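Long-range contacts in SusD-like carbohydrate binding protein (Bacteroides vulgatus, PDB 3LEW), which probably binds carbohydrate at the cell surface as an outer-membrane lipoprotein of the SusD family, taking part in nutrient uptake: residues 33-38 with 264-269; 51-56 with 406-411; 252-257 with 340-345; 309-314 with 323-328. One frame throughout, in Å; residues are numbered along the deposited sequence. Where two conformers were deposited one is given.

Interaction 1: residues 33-38 with 264-269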
# COMPACT_ATOMS: atom_id res chain seq x y z
N LEU A 33 9.82 11.19 1.98
CA LEU A 33 8.71 10.26 2.14
C LEU A 33 9.18 8.82 1.98
O LEU A 33 8.78 7.96 2.74
CB LEU A 33 7.65 10.55 1.10
CG LEU A 33 6.44 9.68 1.06
CD1 LEU A 33 5.70 9.74 2.41
CD2 LEU A 33 5.48 10.09 -0.11
N MSE A 34 10.02 8.62 0.96
CA MSE A 34 10.44 7.25 0.57
C MSE A 34 11.62 6.68 1.29
O MSE A 34 11.70 5.41 1.50
CB MSE A 34 10.65 7.19 -0.94
CG MSE A 34 9.41 7.47 -1.77
SE MSE A 34 7.99 6.11 -1.47
CE MSE A 34 8.86 4.48 -1.62
N GLU A 35 12.52 7.54 1.72
CA GLU A 35 13.84 7.12 2.20
C GLU A 35 14.07 7.19 3.70
O GLU A 35 15.10 6.68 4.18
CB GLU A 35 14.93 7.95 1.52
CG GLU A 35 15.13 7.67 0.06
CD GLU A 35 15.84 6.33 -0.20
OE1 GLU A 35 17.04 6.19 0.15
OE2 GLU A 35 15.21 5.41 -0.73
N THR A 36 13.18 7.85 4.46
CA THR A 36 13.51 8.15 5.85
C THR A 36 13.26 6.94 6.76
O THR A 36 12.15 6.46 6.87
CB THR A 36 12.67 9.36 6.33
OG1 THR A 36 12.97 10.46 5.45
CG2 THR A 36 12.99 9.72 7.78
N PHE A 37 14.31 6.50 7.46
CA PHE A 37 14.16 5.46 8.46
C PHE A 37 13.56 6.00 9.76
O PHE A 37 13.90 7.10 10.20
CB PHE A 37 15.52 4.88 8.83
CG PHE A 37 16.11 3.91 7.81
CD1 PHE A 37 15.59 2.63 7.64
CD2 PHE A 37 17.24 4.27 7.07
CE1 PHE A 37 16.19 1.73 6.73
CE2 PHE A 37 17.81 3.34 6.19
CZ PHE A 37 17.27 2.08 6.04
N ASN A 38 12.74 5.16 10.43
CA ASN A 38 12.59 5.29 11.90
C ASN A 38 13.07 3.98 12.57
O ASN A 38 12.28 3.07 12.87
CB ASN A 38 11.16 5.70 12.30
CG ASN A 38 11.04 5.93 13.79
OD1 ASN A 38 12.05 6.18 14.48
ND2 ASN A 38 9.82 5.85 14.31
N GLN A 264 21.00 6.15 -3.39
CA GLN A 264 19.66 6.33 -2.86
C GLN A 264 19.12 4.92 -2.58
O GLN A 264 18.42 4.33 -3.41
CB GLN A 264 18.81 7.08 -3.89
CG GLN A 264 17.32 7.18 -3.64
CD GLN A 264 16.64 7.95 -4.75
OE1 GLN A 264 16.85 9.15 -4.89
NE2 GLN A 264 15.87 7.25 -5.59
N SER A 265 19.49 4.37 -1.43
CA SER A 265 19.31 2.94 -1.14
C SER A 265 18.61 2.60 0.17
O SER A 265 18.52 1.41 0.52
CB SER A 265 20.65 2.22 -1.17
OG SER A 265 21.50 2.72 -0.15
N ASN A 266 18.08 3.59 0.88
CA ASN A 266 17.43 3.27 2.15
C ASN A 266 16.17 2.45 1.99
O ASN A 266 15.95 1.49 2.76
CB ASN A 266 17.09 4.52 2.96
CG ASN A 266 18.30 5.33 3.41
OD1 ASN A 266 19.46 4.95 3.26
ND2 ASN A 266 18.00 6.50 4.02
N ALA A 267 15.32 2.78 1.01
CA ALA A 267 14.07 2.08 0.88
C ALA A 267 14.26 0.59 0.62
O ALA A 267 13.43 -0.22 1.04
CB ALA A 267 13.18 2.71 -0.25
N SER A 268 15.36 0.26 -0.07
CA SER A 268 15.68 -1.13 -0.42
C SER A 268 15.72 -2.05 0.82
O SER A 268 15.55 -3.27 0.70
CB SER A 268 17.00 -1.22 -1.15
OG SER A 268 16.96 -0.55 -2.39
N TYR A 269 16.02 -1.49 1.98
CA TYR A 269 16.16 -2.28 3.19
C TYR A 269 14.89 -3.09 3.47
O TYR A 269 14.97 -4.20 4.07
CB TYR A 269 16.55 -1.38 4.39
CG TYR A 269 17.11 -2.13 5.57
CD1 TYR A 269 16.26 -2.68 6.54
CD2 TYR A 269 18.48 -2.26 5.73
CE1 TYR A 269 16.79 -3.36 7.66
CE2 TYR A 269 19.01 -2.95 6.82
CZ TYR A 269 18.14 -3.48 7.79
OH TYR A 269 18.63 -4.14 8.88
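Glu35 is the last helical residue of helix 19-35. Its chain is bent at chi2 (-74°), which swings the carboxylate round to meet two successive backbone N-H groups where the 3-10 segment 267-269 begins. Glu35 OE1 accepts from Asn266 N at 2.9 Å through its syn lone pair, whereas Glu35 OE2 is met from above the carboxylate plane by Ala267 N at 3.2 Å. OE2 also accepts from Gln260 and His258, so this buried acid is well supplied with donors, consistent with an ionised carboxylate.

Asn266 returns the grip. Asn266 ND2 donates to Glu35 O at 2.9 Å, with the acceptor lying in the amide plane, and so takes up a carbonyl at the helix end. An amide suits this place because it can donate while its flat group also packs against a ring.

That ring is Phe37, whose CE2 comes within 3.5 Å of Asn266 CG, the two planes turned 38° apart. Its edge points at the face of Tyr269 in an offset edge-to-face pair, with centroids 5.9 Å apart. Side-chain-to-backbone bonds thus pin the end of helix 19-35, in the helical N-terminal part of the SusD fold, to the loop after strand 254-258.

Interaction 2: residues 51-56 with 406-411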
# COMPACT_ATOMS: atom_id res chain seq x y z
N ALA A 51 3.41 -2.91 7.08
CA ALA A 51 2.50 -3.03 8.21
C ALA A 51 1.12 -3.45 7.74
O ALA A 51 0.51 -4.35 8.34
CB ALA A 51 2.41 -1.69 9.01
N ASN A 52 0.65 -2.82 6.66
CA ASN A 52 -0.67 -3.08 6.12
C ASN A 52 -0.91 -4.53 5.74
O ASN A 52 -1.99 -5.04 5.92
CB ASN A 52 -1.00 -2.17 4.92
CG ASN A 52 -1.13 -0.68 5.32
OD1 ASN A 52 -1.12 -0.34 6.53
ND2 ASN A 52 -1.11 0.21 4.30
N ASP A 53 0.10 -5.17 5.18
CA ASP A 53 -0.00 -6.58 4.83
C ASP A 53 0.19 -7.49 6.01
O ASP A 53 -0.46 -8.54 6.08
CB ASP A 53 0.98 -6.91 3.68
CG ASP A 53 0.55 -6.27 2.37
OD1 ASP A 53 -0.68 -6.16 2.10
OD2 ASP A 53 1.44 -5.90 1.59
N ALA A 54 1.08 -7.14 6.95
CA ALA A 54 1.23 -7.92 8.17
C ALA A 54 -0.08 -7.95 8.96
O ALA A 54 -0.38 -8.93 9.64
CB ALA A 54 2.40 -7.34 9.06
N MSE A 55 -0.89 -6.92 8.81
CA MSE A 55 -2.16 -6.83 9.52
C MSE A 55 -3.37 -7.40 8.71
O MSE A 55 -4.52 -7.02 8.95
CB MSE A 55 -2.32 -5.36 9.89
CG MSE A 55 -1.28 -4.93 10.96
SE MSE A 55 -1.24 -3.06 11.24
CE MSE A 55 -2.94 -2.76 12.12
N GLY A 56 -3.10 -8.38 7.83
CA GLY A 56 -4.09 -8.95 6.98
C GLY A 56 -4.24 -10.45 7.21
O GLY A 56 -3.74 -11.02 8.21
N GLY A 406 0.83 -3.81 -0.08
CA GLY A 406 0.41 -2.82 0.89
C GLY A 406 -1.08 -2.53 1.06
O GLY A 406 -1.43 -1.49 1.61
N PHE A 407 -1.94 -3.45 0.64
CA PHE A 407 -3.37 -3.19 0.59
C PHE A 407 -4.20 -4.00 1.60
O PHE A 407 -5.38 -3.70 1.76
CB PHE A 407 -3.91 -3.51 -0.80
CG PHE A 407 -3.32 -2.67 -1.90
CD1 PHE A 407 -3.87 -1.46 -2.23
CD2 PHE A 407 -2.22 -3.12 -2.62
CE1 PHE A 407 -3.31 -0.68 -3.25
CE2 PHE A 407 -1.67 -2.36 -3.66
CZ PHE A 407 -2.24 -1.15 -3.98
N SER A 408 -3.63 -5.01 2.26
CA SER A 408 -4.53 -5.93 3.00
C SER A 408 -5.36 -5.22 4.07
O SER A 408 -6.58 -5.37 4.11
CB SER A 408 -3.78 -7.09 3.66
OG SER A 408 -3.02 -7.87 2.73
N LEU A 409 -4.72 -4.43 4.92
CA LEU A 409 -5.45 -3.71 6.00
C LEU A 409 -6.37 -2.66 5.41
O LEU A 409 -7.43 -2.39 5.94
CB LEU A 409 -4.47 -3.03 6.94
CG LEU A 409 -5.07 -2.22 8.12
CD1 LEU A 409 -5.80 -3.14 9.15
CD2 LEU A 409 -3.93 -1.39 8.81
N ILE A 410 -5.93 -2.03 4.32
CA ILE A 410 -6.72 -0.94 3.71
C ILE A 410 -8.05 -1.46 3.20
O ILE A 410 -9.10 -0.87 3.43
CB ILE A 410 -5.95 -0.30 2.50
CG1 ILE A 410 -4.59 0.27 2.97
CG2 ILE A 410 -6.86 0.67 1.73
CD1 ILE A 410 -4.64 1.23 4.13
N ASP A 411 -8.02 -2.66 2.66
CA ASP A 411 -9.24 -3.35 2.21
C ASP A 411 -10.10 -3.82 3.36
O ASP A 411 -11.32 -3.67 3.31
CB ASP A 411 -8.91 -4.51 1.31
CG ASP A 411 -8.45 -4.08 -0.08
OD1 ASP A 411 -8.56 -2.88 -0.48
OD2 ASP A 411 -7.94 -4.97 -0.80
O HOH W 1 -1.76 -6.24 -0.37
O HOH W 2 -2.25 -10.13 4.45
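The carboxylate of Asp53, from the last turn of the distant helix 46-54, accepts backbone N-H groups at the start of helix 408-414, a junction of two helices in the SusD fold. Its CG stands anti to the carbonyl carbon (chi1 -69°), which carries the oxygens across to the other segment. Asp53 OD1 accepts from Ser408 N at 3.2 Å, nearly along its C-O axis, and more weakly from Phe407 N; a water donating to OD1 also accepts from Phe407 N. The acid suits this place because its negative charge should interact favourably with the helix N-terminus.

Asn52 has almost the same first torsion but points directly at the partner segment. Asn52 ND2 donates to Gly406 O at 3.2 Å, with that oxygen in the amide plane, and OD1 is taken by Tyr470. Gly406 adopts a positive phi of 107°, a backbone shape that glycine accommodates readily. The carbonyl O of Asn52 accepts from Leu409 N at 3.0 Å, from above the carbonyl plane.

Leu409 has CG anti to the backbone N and crosses Asn52 at about a right angle. Selenomethionine Met55 runs beside it, pointing the same way, its chain bent at chi3 (70°). The bend brings the terminal methyl CE of Met55 within 3.7 Å of Leu409 CD2.

Interaction 3: residues 252-257 with 340-345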
# COMPACT_ATOMS: atom_id res chain seq x y z
N LYS A 252 6.87 -2.27 -17.44
CA LYS A 252 5.83 -1.46 -18.11
C LYS A 252 4.47 -1.46 -17.41
O LYS A 252 3.62 -0.63 -17.73
CB LYS A 252 5.65 -1.88 -19.57
CG LYS A 252 6.79 -1.40 -20.49
CD LYS A 252 6.71 -2.03 -21.91
CE LYS A 252 7.04 -3.52 -21.90
NZ LYS A 252 6.78 -4.16 -23.23
N GLU A 253 4.25 -2.38 -16.48
CA GLU A 253 2.99 -2.36 -15.75
C GLU A 253 3.05 -1.44 -14.53
O GLU A 253 2.02 -1.11 -13.92
CB GLU A 253 2.62 -3.80 -15.33
CG GLU A 253 1.11 -3.95 -15.21
CD GLU A 253 0.65 -5.15 -14.43
OE1 GLU A 253 0.88 -6.31 -14.89
OE2 GLU A 253 0.05 -4.96 -13.35
N TRP A 254 4.24 -1.06 -14.11
CA TRP A 254 4.37 -0.13 -12.98
C TRP A 254 4.06 1.27 -13.47
O TRP A 254 4.78 1.83 -14.28
CB TRP A 254 5.76 -0.14 -12.36
CG TRP A 254 6.20 -1.37 -11.66
CD1 TRP A 254 5.86 -2.69 -11.96
CD2 TRP A 254 7.15 -1.44 -10.59
NE1 TRP A 254 6.54 -3.55 -11.11
CE2 TRP A 254 7.34 -2.82 -10.28
CE3 TRP A 254 7.86 -0.47 -9.87
CZ2 TRP A 254 8.23 -3.23 -9.30
CZ3 TRP A 254 8.77 -0.88 -8.90
CH2 TRP A 254 8.93 -2.27 -8.61
N ILE A 255 2.99 1.84 -12.93
CA ILE A 255 2.62 3.22 -13.17
C ILE A 255 3.43 4.17 -12.30
O ILE A 255 3.84 5.23 -12.76
CB ILE A 255 1.13 3.41 -12.87
CG1 ILE A 255 0.30 2.56 -13.86
CG2 ILE A 255 0.73 4.87 -12.99
CD1 ILE A 255 -1.19 2.52 -13.52
N TRP A 256 3.73 3.73 -11.08
CA TRP A 256 4.37 4.58 -10.11
C TRP A 256 5.23 3.75 -9.21
O TRP A 256 4.78 2.70 -8.70
CB TRP A 256 3.28 5.28 -9.27
CG TRP A 256 3.64 6.55 -8.57
CD1 TRP A 256 4.57 7.49 -8.95
CD2 TRP A 256 2.93 7.14 -7.47
NE1 TRP A 256 4.52 8.58 -8.12
CE2 TRP A 256 3.55 8.38 -7.18
CE3 TRP A 256 1.88 6.71 -6.66
CZ2 TRP A 256 3.13 9.20 -6.13
CZ3 TRP A 256 1.49 7.51 -5.62
CH2 TRP A 256 2.12 8.74 -5.36
N GLY A 257 6.44 4.21 -8.99
CA GLY A 257 7.34 3.51 -8.12
C GLY A 257 8.60 4.29 -7.80
O GLY A 257 8.91 5.30 -8.44
N ASP A 340 13.71 -1.91 -6.10
CA ASP A 340 12.82 -0.76 -6.25
C ASP A 340 11.47 -1.05 -5.57
O ASP A 340 11.06 -2.20 -5.43
CB ASP A 340 12.58 -0.39 -7.72
CG ASP A 340 13.87 0.05 -8.46
OD1 ASP A 340 14.97 0.18 -7.84
OD2 ASP A 340 13.77 0.28 -9.72
N ILE A 341 10.78 0.02 -5.23
CA ILE A 341 9.53 -0.07 -4.46
C ILE A 341 8.33 0.28 -5.35
O ILE A 341 8.18 1.42 -5.76
CB ILE A 341 9.52 0.89 -3.27
CG1 ILE A 341 10.79 0.76 -2.41
CG2 ILE A 341 8.26 0.63 -2.41
CD1 ILE A 341 11.10 -0.65 -1.88
N VAL A 342 7.49 -0.70 -5.61
CA VAL A 342 6.27 -0.49 -6.41
C VAL A 342 5.20 0.26 -5.58
O VAL A 342 4.98 -0.06 -4.42
CB VAL A 342 5.72 -1.82 -6.98
CG1 VAL A 342 5.26 -2.76 -5.88
CG2 VAL A 342 4.52 -1.55 -7.95
N LEU A 343 4.52 1.26 -6.19
CA LEU A 343 3.49 1.99 -5.52
C LEU A 343 2.12 1.82 -6.24
O LEU A 343 1.09 1.84 -5.59
CB LEU A 343 3.86 3.48 -5.44
CG LEU A 343 5.10 3.81 -4.57
CD1 LEU A 343 5.51 5.30 -4.78
CD2 LEU A 343 4.80 3.47 -3.11
N MSE A 344 2.14 1.61 -7.54
CA MSE A 344 0.88 1.50 -8.31
C MSE A 344 1.14 0.79 -9.62
O MSE A 344 2.06 1.18 -10.35
CB MSE A 344 0.25 2.86 -8.58
CG MSE A 344 -1.09 2.73 -9.17
SE MSE A 344 -2.02 4.50 -9.08
CE MSE A 344 -0.85 5.53 -9.95
N ARG A 345 0.34 -0.25 -9.92
CA ARG A 345 0.42 -0.97 -11.18
C ARG A 345 -0.91 -0.94 -11.93
O ARG A 345 -1.99 -0.75 -11.35
CB ARG A 345 0.77 -2.44 -10.92
CG ARG A 345 2.02 -2.62 -10.19
CD ARG A 345 2.43 -4.09 -10.22
NE ARG A 345 1.67 -4.96 -9.32
CZ ARG A 345 0.91 -5.99 -9.68
NH1 ARG A 345 0.68 -6.31 -10.95
NH2 ARG A 345 0.38 -6.76 -8.72
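Val342 sits over one face of the Trp254 indole, its CB 3.5 Å from the centroid of the six-membered ring and only 6° off the ring normal, a close CH-pi contact. Val342 puts CG1 in the crowded position between backbone N and carbonyl carbon (chi1 65°), while CG2 lies near Trp254 CD2. A beta-branched residue suits this place because it offers a compact surface to the broad ring. Gly257, the partner of Val342, has no side chain to collide with the indole.

On the face carrying Trp256 and Met344, the CB atoms of these two residues lie 3.9 Å apart. Leu343 lays CD1 over the Trp256 ring, and selenomethionine Met344, bent at chi3, presses CE on Ile255 CG2 at 3.5 Å, tighter than usual.

The backbones form a two-stranded antiparallel sheet interrupted by two classic beta bulges. Ile255 N and Trp256 N both donate to Met344 O, at 2.8 and 3.1 Å; Leu343 N and Met344 N both donate to Trp256 O, each carbonyl thus serving two donors as the chain turns its corner.

Farther out, Trp256 NE1 donates to His198 O. At the polar edge the bent Arg345 brings NH1 to Glu253 OE2 at 2.8 Å, a salt bridge whose hydrogen bond is weak. Glu405 and Glu401 also pair with Arg345, while Glu253 OE1 receives Met237 N and Arg376.

Interaction 4: residues 309-314 with 323-328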
# COMPACT_ATOMS: atom_id res chain seq x y z
N ALA A 309 9.82 -23.71 1.74
CA ALA A 309 11.27 -23.71 1.74
C ALA A 309 11.77 -23.44 3.14
O ALA A 309 11.10 -22.77 3.96
CB ALA A 309 11.85 -22.62 0.73
N THR A 310 12.99 -23.87 3.39
CA THR A 310 13.69 -23.51 4.60
C THR A 310 14.21 -22.06 4.46
O THR A 310 14.27 -21.49 3.35
CB THR A 310 14.85 -24.49 4.86
OG1 THR A 310 15.62 -24.66 3.67
CG2 THR A 310 14.32 -25.87 5.29
N ASP A 311 14.61 -21.47 5.59
CA ASP A 311 15.08 -20.07 5.64
C ASP A 311 16.26 -19.89 4.67
O ASP A 311 17.17 -20.73 4.60
CB ASP A 311 15.49 -19.68 7.05
CG ASP A 311 14.29 -19.61 8.03
OD1 ASP A 311 13.13 -19.42 7.60
OD2 ASP A 311 14.56 -19.69 9.25
N PRO A 312 16.23 -18.81 3.87
CA PRO A 312 17.25 -18.68 2.82
C PRO A 312 18.63 -18.47 3.47
O PRO A 312 18.80 -17.66 4.37
CB PRO A 312 16.78 -17.45 2.02
CG PRO A 312 15.93 -16.70 2.96
CD PRO A 312 15.26 -17.72 3.85
N GLY A 313 19.59 -19.27 3.04
CA GLY A 313 20.92 -19.23 3.64
C GLY A 313 21.18 -20.26 4.75
O GLY A 313 22.35 -20.56 5.01
N ALA A 314 20.13 -20.76 5.42
CA ALA A 314 20.29 -21.68 6.56
C ALA A 314 20.63 -23.05 6.02
O ALA A 314 20.20 -23.39 4.92
CB ALA A 314 19.03 -21.77 7.40
N TRP A 323 8.57 -22.78 5.87
CA TRP A 323 7.51 -21.81 5.83
C TRP A 323 7.12 -21.67 4.36
O TRP A 323 7.92 -21.97 3.47
CB TRP A 323 7.99 -20.46 6.35
CG TRP A 323 8.53 -20.44 7.76
CD1 TRP A 323 9.60 -21.13 8.25
CD2 TRP A 323 8.02 -19.69 8.86
NE1 TRP A 323 9.78 -20.86 9.57
CE2 TRP A 323 8.85 -19.95 9.97
CE3 TRP A 323 6.97 -18.77 9.01
CZ2 TRP A 323 8.63 -19.38 11.23
CZ3 TRP A 323 6.76 -18.19 10.28
CH2 TRP A 323 7.60 -18.49 11.36
N MSE A 324 5.92 -21.16 4.08
CA MSE A 324 5.50 -20.94 2.71
C MSE A 324 6.09 -19.60 2.24
O MSE A 324 5.84 -18.57 2.85
CB MSE A 324 3.96 -21.02 2.62
CG MSE A 324 3.38 -20.86 1.18
SE MSE A 324 3.51 -22.43 0.10
CE MSE A 324 2.21 -23.48 1.04
N ARG A 325 6.88 -19.65 1.19
CA ARG A 325 7.52 -18.49 0.63
C ARG A 325 6.81 -18.04 -0.62
O ARG A 325 6.16 -18.82 -1.29
CB ARG A 325 8.97 -18.81 0.24
CG ARG A 325 9.77 -19.58 1.23
CD ARG A 325 9.89 -18.89 2.57
NE ARG A 325 10.52 -19.81 3.51
CZ ARG A 325 11.09 -19.46 4.67
NH1 ARG A 325 11.08 -18.20 5.09
NH2 ARG A 325 11.59 -20.38 5.45
N ASN A 326 6.94 -16.74 -0.91
CA ASN A 326 6.54 -16.18 -2.18
C ASN A 326 7.81 -15.67 -2.90
O ASN A 326 8.51 -14.84 -2.36
CB ASN A 326 5.54 -15.02 -1.97
CG ASN A 326 4.73 -14.70 -3.20
OD1 ASN A 326 5.13 -15.03 -4.36
ND2 ASN A 326 3.57 -14.05 -2.98
N SER A 327 8.11 -16.22 -4.08
CA SER A 327 9.22 -15.69 -4.89
C SER A 327 8.92 -14.28 -5.46
O SER A 327 9.78 -13.68 -6.13
CB SER A 327 9.58 -16.68 -5.99
OG SER A 327 8.50 -16.82 -6.89
N LYS A 328 7.74 -13.74 -5.18
CA LYS A 328 7.30 -12.47 -5.82
C LYS A 328 8.32 -11.33 -5.71
O LYS A 328 8.70 -10.73 -6.73
CB LYS A 328 5.95 -12.03 -5.22
CG LYS A 328 5.31 -10.83 -5.87
CD LYS A 328 3.91 -10.61 -5.35
CE LYS A 328 3.29 -9.38 -5.95
NZ LYS A 328 1.89 -9.13 -5.52
O HOH W 3 11.08 -17.91 8.25
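This is a polar contact at the end of a beta hairpin, where edge strand 306-309 gives way to a turn and pairs with strand 321-326 in a four-stranded mixed sheet. Ala309 and Trp323 form an antiparallel hydrogen-bonded pair: Ala309 N donates to Trp323 O at 3.1 Å, and Trp323 N returns a bond to Ala309 O at 3.2 Å.

Arg325 reinforces the pair. Its chain bends at chi2 (-59°), bringing the guanidinium back alongside its own strand with Trp323 CB over one face. Arg325 NE and NH2 grip Ala309 O side-on at 3.0 and 2.9 Å, the oxygen lying in the guanidinium plane, so that this one carbonyl accepts three bonds. The small Ala309 CB packs against Arg325 CG, beside the carbonyl that the guanidinium grips.

Arg325 NH2 also forms a salt bridge with Asp311 OD1 at 2.8 Å, straight (164°) and from above the carboxylate plane, the two flat groups standing 78° apart. A water donates to OD1 and accepts from Arg325 NH1, bridging the ion pair over one face of the Trp323 indole. Together these bonds should hold the guanidinium in a fixed orientation.

From Asp311 to Ala314 the chain makes a type II beta turn. Glycine tolerates the positive phi of its third position, Pro-Gly being the classic central pair of such a turn, here set in the long loop that joins the hairpin strands.

From the N terminus, helix 19-35 runs into interaction 1 and helix 46-54, the next in the chain, into interaction 2. Interaction 1 closes first, when the chain returns at 264-269; interaction 3 has by then opened at 252-257, so the two cross. Interaction 4 is a local hairpin closure nested inside interaction 3, which closes at 340-345, and both lie within the long loop shut by interaction 2 at 406-411. Interactions 1 and 2 also cross. Met34 and Ala267 pack on Ile341, joining interactions 1 and 3, while Lys328 and Arg345 bring like charges close, with Glu405 paired to both. Helix 19-35 is thus tied to the two-stranded sheet, and helix 46-54 to helix 408-414.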